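PDB 3U62: shikimate dehydrogenase (NADP(+)) from Thermotoga maritima, which probably catalyses the reversible NADPH-linked reduction of 3-dehydroshikimate to shikimate, the fourth of seven steps on the route to chorismate. Local coordinates for residues S13-L18 / L223-Q228; N20-F23 / G27-H30; Y91-V96 / L233-I238; R121-A126 / F171-V176. All coordinates share one frame; numbering follows the deposited sequence.

Contact 1: S13-L18 / L223-Q228; sequences SISPRL and LMFYYQ. With SO4 (sulfate ion), chain B.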
loop_
_atom_site.group_PDB
_atom_site.type_symbol
_atom_site.label_atom_id
_atom_site.label_comp_id
_atom_site.label_asym_id
_atom_site.label_seq_id
_atom_site.Cartn_x
_atom_site.Cartn_y
_atom_site.Cartn_z
ATOM N N SER A 13 -9.675 -3.453 9.980
ATOM C CA SER A 13 -9.575 -2.507 8.873
ATOM C C SER A 13 -10.310 -1.208 9.177
ATOM O O SER A 13 -11.395 -1.219 9.767
ATOM C CB SER A 13 -10.141 -3.126 7.592
ATOM O OG SER A 13 -10.171 -2.188 6.531
ATOM N N ILE A 14 -9.712 -0.094 8.764
ATOM C CA ILE A 14 -10.322 1.225 8.925
ATOM C C ILE A 14 -11.265 1.568 7.767
ATOM O O ILE A 14 -11.993 2.563 7.823
ATOM C CB ILE A 14 -9.255 2.346 9.085
ATOM C CG1 ILE A 14 -8.429 2.505 7.796
ATOM C CG2 ILE A 14 -8.367 2.076 10.306
ATOM C CD1 ILE A 14 -7.711 3.838 7.699
ATOM N N SER A 15 -11.248 0.741 6.724
ATOM C CA SER A 15 -12.019 1.008 5.508
ATOM C C SER A 15 -13.549 0.988 5.675
ATOM O O SER A 15 -14.208 1.934 5.243
ATOM C CB SER A 15 -11.579 0.090 4.359
ATOM O OG SER A 15 -10.318 0.480 3.849
ATOM N N PRO A 16 -14.119 -0.071 6.299
ATOM C CA PRO A 16 -15.586 -0.096 6.375
ATOM C C PRO A 16 -16.217 1.161 6.985
ATOM O O PRO A 16 -17.153 1.705 6.400
ATOM C CB PRO A 16 -15.872 -1.326 7.240
ATOM C CG PRO A 16 -14.719 -2.220 6.986
ATOM C CD PRO A 16 -13.534 -1.306 6.860
ATOM N N ARG A 17 -15.709 1.619 8.128
ATOM C CA ARG A 17 -16.265 2.805 8.793
ATOM C C ARG A 17 -16.197 4.047 7.901
ATOM O O ARG A 17 -17.147 4.832 7.853
ATOM C CB ARG A 17 -15.571 3.073 10.137
ATOM C CG ARG A 17 -14.104 3.449 10.005
ATOM C CD ARG A 17 -13.518 4.070 11.253
ATOM N NE ARG A 17 -12.120 4.444 11.015
ATOM C CZ ARG A 17 -11.196 4.595 11.961
ATOM N NH1 ARG A 17 -11.502 4.404 13.238
ATOM N NH2 ARG A 17 -9.957 4.933 11.628
ATOM N N LEU A 18 -15.080 4.208 7.192
ATOM C CA LEU A 18 -14.856 5.382 6.351
ATOM C C LEU A 18 -15.711 5.388 5.087
ATOM O O LEU A 18 -16.355 6.396 4.788
ATOM C CB LEU A 18 -13.372 5.541 6.010
ATOM C CG LEU A 18 -12.511 6.163 7.115
ATOM C CD1 LEU A 18 -11.053 5.785 6.920
ATOM C CD2 LEU A 18 -12.680 7.686 7.164
ATOM N N LEU A 223 -1.643 9.181 3.866
ATOM C CA LEU A 223 -1.793 9.848 2.566
ATOM C C LEU A 223 -2.001 8.841 1.437
ATOM O O LEU A 223 -2.862 9.038 0.576
ATOM C CB LEU A 223 -0.585 10.741 2.258
ATOM C CG LEU A 223 -0.558 12.172 2.809
ATOM C CD1 LEU A 223 0.838 12.762 2.646
ATOM C CD2 LEU A 223 -1.597 13.061 2.120
ATOM N N MET A 224 -1.207 7.771 1.449
ATOM C CA MET A 224 -1.344 6.672 0.496
ATOM C C MET A 224 -2.748 6.072 0.562
ATOM O O MET A 224 -3.369 5.828 -0.475
ATOM C CB MET A 224 -0.287 5.597 0.767
ATOM C CG MET A 224 -0.313 4.406 -0.182
ATOM S SD MET A 224 0.865 3.138 0.321
ATOM C CE MET A 224 0.476 1.829 -0.840
ATOM N N PHE A 225 -3.238 5.849 1.781
ATOM C CA PHE A 225 -4.586 5.328 1.995
ATOM C C PHE A 225 -5.651 6.269 1.433
ATOM O O PHE A 225 -6.582 5.828 0.757
ATOM C CB PHE A 225 -4.855 5.065 3.482
ATOM C CG PHE A 225 -6.263 4.627 3.762
ATOM C CD1 PHE A 225 -6.625 3.289 3.643
ATOM C CD2 PHE A 225 -7.239 5.557 4.114
ATOM C CE1 PHE A 225 -7.933 2.878 3.884
ATOM C CE2 PHE A 225 -8.550 5.158 4.355
ATOM C CZ PHE A 225 -8.899 3.816 4.240
ATOM N N TYR A 226 -5.506 7.558 1.736
ATOM C CA TYR A 226 -6.410 8.607 1.271
ATOM C C TYR A 226 -6.532 8.600 -0.249
ATOM O O TYR A 226 -7.642 8.585 -0.786
ATOM C CB TYR A 226 -5.905 9.967 1.768
ATOM C CG TYR A 226 -6.739 11.175 1.390
ATOM C CD1 TYR A 226 -7.821 11.574 2.174
ATOM C CD2 TYR A 226 -6.418 11.946 0.271
ATOM C CE1 TYR A 226 -8.579 12.694 1.841
ATOM C CE2 TYR A 226 -7.169 13.067 -0.074
ATOM C CZ TYR A 226 -8.246 13.436 0.716
ATOM O OH TYR A 226 -8.992 14.543 0.381
ATOM N N TYR A 227 -5.393 8.591 -0.937
ATOM C CA TYR A 227 -5.392 8.698 -2.392
ATOM C C TYR A 227 -5.757 7.405 -3.123
ATOM O O TYR A 227 -6.320 7.465 -4.219
ATOM C CB TYR A 227 -4.069 9.271 -2.899
ATOM C CG TYR A 227 -3.902 10.749 -2.619
ATOM C CD1 TYR A 227 -2.887 11.209 -1.781
ATOM C CD2 TYR A 227 -4.759 11.691 -3.192
ATOM C CE1 TYR A 227 -2.724 12.565 -1.521
ATOM C CE2 TYR A 227 -4.609 13.050 -2.940
ATOM C CZ TYR A 227 -3.588 13.480 -2.106
ATOM O OH TYR A 227 -3.438 14.823 -1.852
ATOM N N GLN A 228 -5.449 6.249 -2.535
ATOM C CA GLN A 228 -5.909 4.983 -3.121
ATOM C C GLN A 228 -7.428 4.853 -3.003
ATOM O O GLN A 228 -8.080 4.355 -3.921
ATOM C CB GLN A 228 -5.164 3.752 -2.567
ATOM C CG GLN A 228 -5.387 3.414 -1.091
ATOM C CD GLN A 228 -6.612 2.543 -0.839
ATOM O OE1 GLN A 228 -6.911 1.621 -1.599
ATOM N NE2 GLN A 228 -7.321 2.832 0.249
HETATM S S SO4 B . -7.236 -1.111 6.042
HETATM O O1 SO4 B . -7.128 -0.684 7.436
HETATM O O2 SO4 B . -7.326 -2.566 5.978
HETATM O O3 SO4 B . -6.058 -0.665 5.308
HETATM O O4 SO4 B . -8.431 -0.514 5.440
HETATM O O HOH W 1 -9.531 1.104 0.953
#

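Contact 2: N20-F23 / G27-H30; sequences NEYF and GMNH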
loop_
_atom_site.group_PDB
_atom_site.type_symbol
_atom_site.label_atom_id
_atom_site.label_comp_id
_atom_site.label_asym_id
_atom_site.label_seq_id
_atom_site.Cartn_x
_atom_site.Cartn_y
_atom_site.Cartn_z
ATOM N N ASN A 20 -18.465 3.627 4.553
ATOM C CA ASN A 20 -19.866 3.685 4.976
ATOM C C ASN A 20 -20.312 5.077 5.415
ATOM O O ASN A 20 -21.440 5.486 5.120
ATOM C CB ASN A 20 -20.159 2.658 6.070
ATOM C CG ASN A 20 -20.235 1.242 5.534
ATOM O OD1 ASN A 20 -20.833 0.990 4.487
ATOM N ND2 ASN A 20 -19.634 0.303 6.256
ATOM N N GLU A 21 -19.438 5.797 6.121
ATOM C CA GLU A 21 -19.715 7.187 6.492
ATOM C C GLU A 21 -19.794 8.052 5.235
ATOM O O GLU A 21 -20.661 8.921 5.125
ATOM C CB GLU A 21 -18.648 7.734 7.450
ATOM C CG GLU A 21 -18.961 9.129 8.011
ATOM C CD GLU A 21 -17.822 9.732 8.830
ATOM O OE1 GLU A 21 -16.711 9.151 8.867
ATOM O OE2 GLU A 21 -18.041 10.800 9.443
ATOM N N TYR A 22 -18.884 7.796 4.297
ATOM C CA TYR A 22 -18.838 8.501 3.022
ATOM C C TYR A 22 -20.122 8.295 2.216
ATOM O O TYR A 22 -20.706 9.264 1.722
ATOM C CB TYR A 22 -17.609 8.062 2.216
ATOM C CG TYR A 22 -17.633 8.480 0.765
ATOM C CD1 TYR A 22 -17.181 9.739 0.378
ATOM C CD2 TYR A 22 -18.107 7.614 -0.220
ATOM C CE1 TYR A 22 -17.206 10.128 -0.953
ATOM C CE2 TYR A 22 -18.136 7.994 -1.552
ATOM C CZ TYR A 22 -17.684 9.250 -1.911
ATOM O OH TYR A 22 -17.705 9.635 -3.228
ATOM N N PHE A 23 -20.553 7.040 2.086
ATOM C CA PHE A 23 -21.784 6.722 1.361
ATOM C C PHE A 23 -22.996 7.407 1.989
ATOM O O PHE A 23 -23.835 7.958 1.274
ATOM C CB PHE A 23 -22.025 5.209 1.276
ATOM C CG PHE A 23 -20.986 4.457 0.483
ATOM C CD1 PHE A 23 -20.583 3.185 0.883
ATOM C CD2 PHE A 23 -20.412 5.011 -0.660
ATOM C CE1 PHE A 23 -19.628 2.476 0.161
ATOM C CE2 PHE A 23 -19.450 4.311 -1.384
ATOM C CZ PHE A 23 -19.060 3.041 -0.975
ATOM N N GLY A 27 -25.409 10.494 0.455
ATOM C CA GLY A 27 -26.789 10.103 0.164
ATOM C C GLY A 27 -26.880 8.895 -0.751
ATOM O O GLY A 27 -27.888 8.696 -1.433
ATOM N N MET A 28 -25.820 8.091 -0.756
ATOM C CA MET A 28 -25.735 6.893 -1.588
ATOM C C MET A 28 -26.224 5.665 -0.833
ATOM O O MET A 28 -26.183 5.626 0.400
ATOM C CB MET A 28 -24.294 6.672 -2.051
ATOM C CG MET A 28 -23.781 7.720 -3.022
ATOM S SD MET A 28 -22.011 7.555 -3.307
ATOM C CE MET A 28 -21.733 8.923 -4.437
ATOM N N ASN A 29 -26.679 4.662 -1.578
ATOM C CA ASN A 29 -27.192 3.432 -0.981
ATOM C C ASN A 29 -26.158 2.310 -0.889
ATOM O O ASN A 29 -26.485 1.183 -0.500
ATOM C CB ASN A 29 -28.448 2.955 -1.722
ATOM C CG ASN A 29 -29.699 3.735 -1.335
ATOM O OD1 ASN A 29 -30.781 3.491 -1.872
ATOM N ND2 ASN A 29 -29.559 4.678 -0.405
ATOM N N HIS A 30 -24.912 2.627 -1.233
ATOM C CA HIS A 30 -23.834 1.640 -1.238
ATOM C C HIS A 30 -23.406 1.233 0.169
ATOM O O HIS A 30 -23.619 1.971 1.136
ATOM C CB HIS A 30 -22.630 2.157 -2.033
ATOM C CG HIS A 30 -22.996 2.760 -3.353
ATOM N ND1 HIS A 30 -23.760 2.094 -4.288
ATOM C CD2 HIS A 30 -22.715 3.970 -3.892
ATOM C CE1 HIS A 30 -23.931 2.866 -5.345
ATOM N NE2 HIS A 30 -23.308 4.011 -5.130
#

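Contact 3: Y91-V96 / L233-I238; sequences YNTDWV and LKIWGI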
loop_
_atom_site.group_PDB
_atom_site.type_symbol
_atom_site.label_atom_id
_atom_site.label_comp_id
_atom_site.label_asym_id
_atom_site.label_seq_id
_atom_site.Cartn_x
_atom_site.Cartn_y
_atom_site.Cartn_z
ATOM N N TYR A 91 -7.633 -3.893 -10.679
ATOM C CA TYR A 91 -6.848 -2.670 -10.796
ATOM C C TYR A 91 -5.864 -2.561 -9.647
ATOM O O TYR A 91 -6.017 -3.231 -8.622
ATOM C CB TYR A 91 -7.775 -1.453 -10.793
ATOM C CG TYR A 91 -8.812 -1.493 -11.887
ATOM C CD1 TYR A 91 -10.117 -1.906 -11.624
ATOM C CD2 TYR A 91 -8.481 -1.138 -13.194
ATOM C CE1 TYR A 91 -11.070 -1.950 -12.635
ATOM C CE2 TYR A 91 -9.422 -1.179 -14.211
ATOM C CZ TYR A 91 -10.715 -1.586 -13.925
ATOM O OH TYR A 91 -11.651 -1.627 -14.930
ATOM N N ASN A 92 -4.847 -1.723 -9.820
ATOM C CA ASN A 92 -3.971 -1.379 -8.712
ATOM C C ASN A 92 -3.995 0.120 -8.452
ATOM O O ASN A 92 -3.568 0.917 -9.291
ATOM C CB ASN A 92 -2.545 -1.884 -8.940
ATOM C CG ASN A 92 -1.713 -1.877 -7.666
ATOM O OD1 ASN A 92 -1.379 -2.931 -7.126
ATOM N ND2 ASN A 92 -1.376 -0.686 -7.180
ATOM N N THR A 93 -4.507 0.493 -7.283
ATOM C CA THR A 93 -4.612 1.895 -6.895
ATOM C C THR A 93 -3.572 2.263 -5.837
ATOM O O THR A 93 -3.430 3.438 -5.486
ATOM C CB THR A 93 -6.025 2.244 -6.384
ATOM O OG1 THR A 93 -6.315 1.479 -5.208
ATOM C CG2 THR A 93 -7.067 1.939 -7.448
ATOM N N ASP A 94 -2.853 1.258 -5.336
ATOM C CA ASP A 94 -1.783 1.477 -4.362
ATOM C C ASP A 94 -0.680 2.376 -4.912
ATOM O O ASP A 94 -0.240 3.302 -4.227
ATOM C CB ASP A 94 -1.182 0.148 -3.882
ATOM C CG ASP A 94 -1.976 -0.490 -2.751
ATOM O OD1 ASP A 94 -2.748 0.218 -2.066
ATOM O OD2 ASP A 94 -1.817 -1.713 -2.541
ATOM N N TRP A 95 -0.238 2.111 -6.143
ATOM C CA TRP A 95 0.822 2.913 -6.761
ATOM C C TRP A 95 0.385 4.357 -6.998
ATOM O O TRP A 95 1.192 5.282 -6.870
ATOM C CB TRP A 95 1.361 2.273 -8.050
ATOM C CG TRP A 95 0.464 2.359 -9.259
ATOM C CD1 TRP A 95 -0.452 1.432 -9.661
ATOM C CD2 TRP A 95 0.422 3.412 -10.235
ATOM N NE1 TRP A 95 -1.069 1.841 -10.818
ATOM C CE2 TRP A 95 -0.554 3.053 -11.193
ATOM C CE3 TRP A 95 1.107 4.627 -10.388
ATOM C CZ2 TRP A 95 -0.864 3.863 -12.288
ATOM C CZ3 TRP A 95 0.798 5.433 -11.481
ATOM C CH2 TRP A 95 -0.180 5.044 -12.415
ATOM N N VAL A 96 -0.890 4.536 -7.341
ATOM C CA VAL A 96 -1.495 5.862 -7.472
ATOM C C VAL A 96 -1.461 6.575 -6.120
ATOM O O VAL A 96 -1.129 7.762 -6.046
ATOM C CB VAL A 96 -2.951 5.779 -8.008
ATOM C CG1 VAL A 96 -3.665 7.125 -7.897
ATOM C CG2 VAL A 96 -2.964 5.290 -9.453
ATOM N N LEU A 233 -12.851 4.891 -5.585
ATOM C CA LEU A 233 -14.176 5.473 -5.769
ATOM C C LEU A 233 -14.389 5.980 -7.191
ATOM O O LEU A 233 -15.509 5.921 -7.710
ATOM C CB LEU A 233 -14.429 6.589 -4.750
ATOM C CG LEU A 233 -14.552 6.169 -3.279
ATOM C CD1 LEU A 233 -14.484 7.381 -2.377
ATOM C CD2 LEU A 233 -15.835 5.381 -3.014
ATOM N N LYS A 234 -13.321 6.473 -7.818
ATOM C CA LYS A 234 -13.376 6.896 -9.217
ATOM C C LYS A 234 -13.609 5.700 -10.143
ATOM O O LYS A 234 -14.424 5.773 -11.066
ATOM C CB LYS A 234 -12.103 7.645 -9.619
ATOM C CG LYS A 234 -11.983 9.043 -9.030
ATOM C CD LYS A 234 -10.705 9.722 -9.496
ATOM C CE LYS A 234 -10.550 11.100 -8.876
ATOM N NZ LYS A 234 -9.351 11.812 -9.401
ATOM N N ILE A 235 -12.889 4.607 -9.882
ATOM C CA ILE A 235 -13.057 3.359 -10.629
ATOM C C ILE A 235 -14.481 2.813 -10.473
ATOM O O ILE A 235 -15.092 2.366 -11.448
ATOM C CB ILE A 235 -11.999 2.300 -10.214
ATOM C CG1 ILE A 235 -10.621 2.705 -10.748
ATOM C CG2 ILE A 235 -12.378 0.906 -10.723
ATOM C CD1 ILE A 235 -9.462 1.915 -10.174
ATOM N N TRP A 236 -15.005 2.882 -9.252
ATOM C CA TRP A 236 -16.350 2.396 -8.951
ATOM C C TRP A 236 -17.461 3.338 -9.439
ATOM O O TRP A 236 -18.647 3.002 -9.361
ATOM C CB TRP A 236 -16.488 2.108 -7.450
ATOM C CG TRP A 236 -15.610 0.978 -6.961
ATOM C CD1 TRP A 236 -15.160 -0.085 -7.694
ATOM C CD2 TRP A 236 -15.101 0.788 -5.632
ATOM N NE1 TRP A 236 -14.397 -0.917 -6.911
ATOM C CE2 TRP A 236 -14.348 -0.410 -5.640
ATOM C CE3 TRP A 236 -15.214 1.509 -4.433
ATOM C CZ2 TRP A 236 -13.702 -0.899 -4.499
ATOM C CZ3 TRP A 236 -14.570 1.020 -3.297
ATOM C CH2 TRP A 236 -13.824 -0.174 -3.341
ATOM N N GLY A 237 -17.069 4.510 -9.942
ATOM C CA GLY A 237 -18.000 5.490 -10.505
ATOM C C GLY A 237 -18.860 6.189 -9.469
ATOM O O GLY A 237 -19.975 6.625 -9.767
ATOM N N ILE A 238 -18.334 6.299 -8.251
ATOM C CA ILE A 238 -19.088 6.835 -7.116
ATOM C C ILE A 238 -18.285 7.869 -6.322
ATOM O O ILE A 238 -18.419 7.977 -5.099
ATOM C CB ILE A 238 -19.598 5.698 -6.185
ATOM C CG1 ILE A 238 -18.439 4.782 -5.753
ATOM C CG2 ILE A 238 -20.711 4.912 -6.875
ATOM C CD1 ILE A 238 -18.818 3.692 -4.767
#

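Contact 4: R121-A126 / F171-V176; sequences RAVIYA and FNTTSV. With SO4 (sulfate ion), chain D.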
loop_
_atom_site.group_PDB
_atom_site.type_symbol
_atom_site.label_atom_id
_atom_site.label_comp_id
_atom_site.label_asym_id
_atom_site.label_seq_id
_atom_site.Cartn_x
_atom_site.Cartn_y
_atom_site.Cartn_z
ATOM N N ARG A 121 5.951 -3.833 -4.629
ATOM C CA ARG A 121 5.901 -3.770 -6.087
ATOM C C ARG A 121 5.110 -2.554 -6.579
ATOM O O ARG A 121 5.435 -1.982 -7.625
ATOM C CB ARG A 121 5.366 -5.081 -6.677
ATOM C CG ARG A 121 6.256 -6.292 -6.374
ATOM C CD ARG A 121 5.889 -7.523 -7.192
ATOM N NE ARG A 121 4.555 -8.039 -6.875
ATOM C CZ ARG A 121 4.294 -8.952 -5.942
ATOM N NH1 ARG A 121 5.272 -9.471 -5.208
ATOM N NH2 ARG A 121 3.044 -9.347 -5.741
ATOM N N ALA A 122 4.086 -2.160 -5.821
ATOM C CA ALA A 122 3.342 -0.930 -6.100
ATOM C C ALA A 122 4.215 0.306 -5.879
ATOM O O ALA A 122 4.193 1.238 -6.688
ATOM C CB ALA A 122 2.087 -0.862 -5.246
ATOM N N VAL A 123 4.977 0.304 -4.788
ATOM C CA VAL A 123 5.896 1.399 -4.474
ATOM C C VAL A 123 6.983 1.524 -5.547
ATOM O O VAL A 123 7.256 2.628 -6.022
ATOM C CB VAL A 123 6.515 1.239 -3.056
ATOM C CG1 VAL A 123 7.715 2.160 -2.862
ATOM C CG2 VAL A 123 5.463 1.510 -1.988
ATOM N N ILE A 124 7.577 0.395 -5.935
ATOM C CA ILE A 124 8.603 0.377 -6.982
ATOM C C ILE A 124 8.055 0.926 -8.303
ATOM O O ILE A 124 8.699 1.760 -8.944
ATOM C CB ILE A 124 9.210 -1.037 -7.187
ATOM C CG1 ILE A 124 9.919 -1.507 -5.912
ATOM C CG2 ILE A 124 10.193 -1.042 -8.364
ATOM C CD1 ILE A 124 10.050 -3.022 -5.798
ATOM N N TYR A 125 6.865 0.467 -8.690
ATOM C CA TYR A 125 6.198 0.954 -9.898
ATOM C C TYR A 125 6.002 2.467 -9.837
ATOM O O TYR A 125 6.285 3.171 -10.808
ATOM C CB TYR A 125 4.854 0.248 -10.100
ATOM C CG TYR A 125 4.164 0.580 -11.408
ATOM C CD1 TYR A 125 4.407 -0.173 -12.558
ATOM C CD2 TYR A 125 3.261 1.641 -11.494
ATOM C CE1 TYR A 125 3.774 0.127 -13.761
ATOM C CE2 TYR A 125 2.623 1.949 -12.690
ATOM C CZ TYR A 125 2.883 1.190 -13.819
ATOM O OH TYR A 125 2.255 1.491 -15.004
ATOM N N ALA A 126 5.528 2.953 -8.691
ATOM C CA ALA A 126 5.320 4.384 -8.475
ATOM C C ALA A 126 6.622 5.173 -8.611
ATOM O O ALA A 126 6.654 6.209 -9.285
ATOM C CB ALA A 126 4.689 4.624 -7.114
ATOM N N PHE A 171 11.677 3.447 2.243
ATOM C CA PHE A 171 10.273 3.050 2.247
ATOM C C PHE A 171 10.124 1.719 2.972
ATOM O O PHE A 171 10.738 0.724 2.570
ATOM C CB PHE A 171 9.750 2.875 0.813
ATOM C CG PHE A 171 9.537 4.163 0.060
ATOM C CD1 PHE A 171 10.619 4.901 -0.411
ATOM C CD2 PHE A 171 8.250 4.615 -0.215
ATOM C CE1 PHE A 171 10.424 6.086 -1.119
ATOM C CE2 PHE A 171 8.046 5.801 -0.924
ATOM C CZ PHE A 171 9.136 6.535 -1.376
ATOM N N ASN A 172 9.325 1.688 4.037
ATOM C CA ASN A 172 8.878 0.411 4.582
ATOM C C ASN A 172 7.554 0.023 3.946
ATOM O O ASN A 172 6.587 0.788 4.002
ATOM C CB ASN A 172 8.722 0.432 6.103
ATOM C CG ASN A 172 8.065 -0.839 6.634
ATOM O OD1 ASN A 172 7.016 -0.794 7.278
ATOM N ND2 ASN A 172 8.671 -1.988 6.340
ATOM N N THR A 173 7.512 -1.163 3.345
ATOM C CA THR A 173 6.288 -1.663 2.717
ATOM C C THR A 173 5.791 -2.953 3.378
ATOM O O THR A 173 4.784 -3.531 2.956
ATOM C CB THR A 173 6.455 -1.887 1.193
ATOM O OG1 THR A 173 7.243 -3.062 0.961
ATOM C CG2 THR A 173 7.121 -0.683 0.529
ATOM N N THR A 174 6.500 -3.391 4.417
ATOM C CA THR A 174 6.157 -4.611 5.147
ATOM C C THR A 174 5.183 -4.317 6.284
ATOM O O THR A 174 4.834 -3.159 6.539
ATOM C CB THR A 174 7.409 -5.294 5.753
ATOM O OG1 THR A 174 7.914 -4.501 6.837
ATOM C CG2 THR A 174 8.501 -5.477 4.708
ATOM N N SER A 175 4.757 -5.375 6.967
ATOM C CA SER A 175 3.922 -5.244 8.154
ATOM C C SER A 175 4.751 -5.054 9.429
ATOM O O SER A 175 4.189 -4.943 10.520
ATOM C CB SER A 175 2.993 -6.452 8.294
ATOM O OG SER A 175 1.985 -6.440 7.299
ATOM N N VAL A 176 6.078 -5.021 9.293
ATOM C CA VAL A 176 6.968 -4.771 10.432
ATOM C C VAL A 176 6.741 -3.352 10.952
ATOM O O VAL A 176 7.000 -2.372 10.245
ATOM C CB VAL A 176 8.466 -4.977 10.073
ATOM C CG1 VAL A 176 9.363 -4.650 11.269
ATOM C CG2 VAL A 176 8.717 -6.408 9.604
HETATM S S SO4 D . 3.759 -8.311 5.024
HETATM O O1 SO4 D . 3.022 -9.415 5.637
HETATM O O2 SO4 D . 4.196 -8.693 3.681
HETATM O O3 SO4 D . 4.927 -7.991 5.840
HETATM O O4 SO4 D . 2.893 -7.140 4.929
#

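Contact 1: S13-L18 / L223-Q228
The ring of Phe225 reaches from helix 222-235 into the start of helix 15-26 and is met there by three side chains at different places. Ile14 comes from the opposite direction and sets its CD1 over one face, 3.7 Å from the ring centroid and 15° off the normal, a CH-pi contact displaced toward the CZ and CE2 rim. Leu18 approaches the same rim at a slant, its CD1 3.6 Å from Phe225 CE2. At the edge, Ser15 OG lies near the ring plane, 3.4 Å from Phe225 CE1. With CG anti to the backbone N (chi1 176°), Phe225 projects its ring straight across to these residues.

Ser15 OG also belongs to a polar cluster around a sulfate. Sulfate O4 is gripped by two hydroxyls, Ser13 OG at 2.6 Å and Ser15 OG at 2.7 Å, while the N-H of Ile14 points almost straight (168°) at sulfate O1. Ser13 OG in turn accepts from Ser15 N, capping the helix that follows. A water donates to Ser15 OG and accepts from Gln228 NE2 at 2.9 Å. That amide is fixed from its own helix, since Gln228 NE2 also donates to a lone pair of Phe225 O at 3.1 Å, and its OE1 is bonded to Asn232.

Ser13, Ile14 and Ser15 are predicted to bind shikimate, and Tyr201, predicted likewise, touches Ile14. The sulfate, probably from the crystallisation liquor, is consistent with the place of the shikimate carboxylate, which a serine pair binds in this family.

Contact 2: N20-F23 / G27-H30
Phe23 carries its CG beside the backbone N and anti to the carbonyl carbon (chi1 -64°), and His30 does the same; these two torsions set the phenyl face against His30 CB, with the imidazole edge-on to that face. The methylene sits over the centre of the phenyl ring, with His30 CB 3.5 Å from the ring centroid. The two rings form a T-shaped pair, centroids 5.3 Å apart and planes at 77°, and His30 CD2 is the ring atom that leans in, 4.1 Å from Phe23 CD2. At another part of the phenyl rim, Phe23 CD1 comes within 3.3 Å of His30 O.

The backbone that carries this pair forms a Schellman motif ending helix 15-26. Gly27 takes a positive phi of 75°, and Met28 N donates to Phe23 O at 2.8 Å. The chain thereby reverses out of the last turn and heads for strand 31-36, within the substrate-binding domain.

Met28, extended beyond CG, lays its sulfur obliquely beside two rings, a Met-aromatic contact with each: Met28 SD is 4.0 Å from Phe23 CD2 and 4.3 Å from Tyr22 CE2. The hydroxyl of Tyr22 is held by two backbone groups of the segment after helix 222-235, Ile238 O and Asp240 N. His30 ND1 is bonded to Met1 N, and Phe3 of strand 2-7 touches both Phe23 and His30.

Contact 3: Y91-V96 / L233-I238
Thr93, whose methyl meets Ile235, is held by polar bonds at both ends: its OG1 is hydrogen-bonded to Asn232 OD1 on helix 222-235, one turn before Ile235, and its backbone N to Asn83 OD1. A chi1 of 62° turns the Thr93 hydroxyl to that helix and CG2 to the isoleucine, Thr93 CG2 being 3.6 Å from Ile235 CD1.

Ile235 divides its branches between two residues. Its CD1 fits between the Thr93 methyl and the root of the tyrosine, 3.8 Å from Tyr91 CB. Its CG2 comes obliquely to the ring along the Tyr91 CD1-CE1 side, with Tyr91 CE1 3.7 Å from Ile235 CG2. The helix closes in a Schellman motif around Gly237, which has positive phi: Ile238 N donates to Leu233 O at 2.9 Å, and Gly237 N donates to Lys234 O at 3.1 Å.

Asn83 and Asp94 are predicted shikimate ligands, so Thr93, bonded to Asn83, probably lies in the second shell of that site. The contact sets the C-terminal end of helix 222-235 against the junction where strand 89-91 runs into helix 94-101, with Trp236 stacked on Phe3 of strand 2-7.

Contact 4: R121-A126 / F171-V176
Helix 118-129 packs over the C-terminal end of strand 169-172, with Val123 CA and Thr173 CA 7.8 Å apart, and one valine makes the whole contact. Val123 points its two methyls at different residues: CG1, anti to the backbone N (chi1 166°), comes obliquely to the Phe171 ring, 3.6 Å from Phe171 CD2, whereas Val123 CG2 meets Thr173 CG2 tip to tip at 3.7 Å. The Thr173 hydroxyl is turned to Val114 O of the neighbouring strand, leaving the methyl to the helix.

This is Rossmann-fold packing, a helix lying over the parallel sheet whose strand 111-114 leads through the glycine-rich turn, predicted to bind NADP(+), into that same helix. Thr173 also touches Ala119 and Ala120 at the helix start, and the Phe171 ring stacks with Tyr197 of strand 195-198.

Past the strand, Thr174 OG1 accepts from Val176 N at 3.1 Å in an ST turn. Ser175 binds a sulfate, probably from the crystallisation liquor, with Ser175 N 2.9 Å from sulfate O3 and Ser175 OG 2.6 Å from sulfate O4. Arg140 and Arg144, predicted NADP(+) ligands, bond to the same ion, consistent with a site for the cofactor's 2'-phosphate.

In the fold
Contacts 1 and 3 share helix 222-235, their centres about 12 Å apart, and touch where Gln228 CB lies 3.4 Å from Thr93 O, so this helix joins the predicted shikimate residues of 13-18 to those around Asp94. Contact 2 lies farther out along the helix that contact 1 begins, the centres of the two about 15 Å apart; it meets contact 3 where Phe23 CE2 lies 3.5 Å from Ile238 CD1. Contact 4 belongs to the nucleotide-binding half, its centre about 30 Å from that of contact 2, yet helix 94-101 connects it with contact 3, Trp95 CB lying 3.3 Å from Ala122 O. One sulfate lies among the predicted shikimate residues and the other by the predicted NADP(+) arginines, their S atoms 13.2 Å apart.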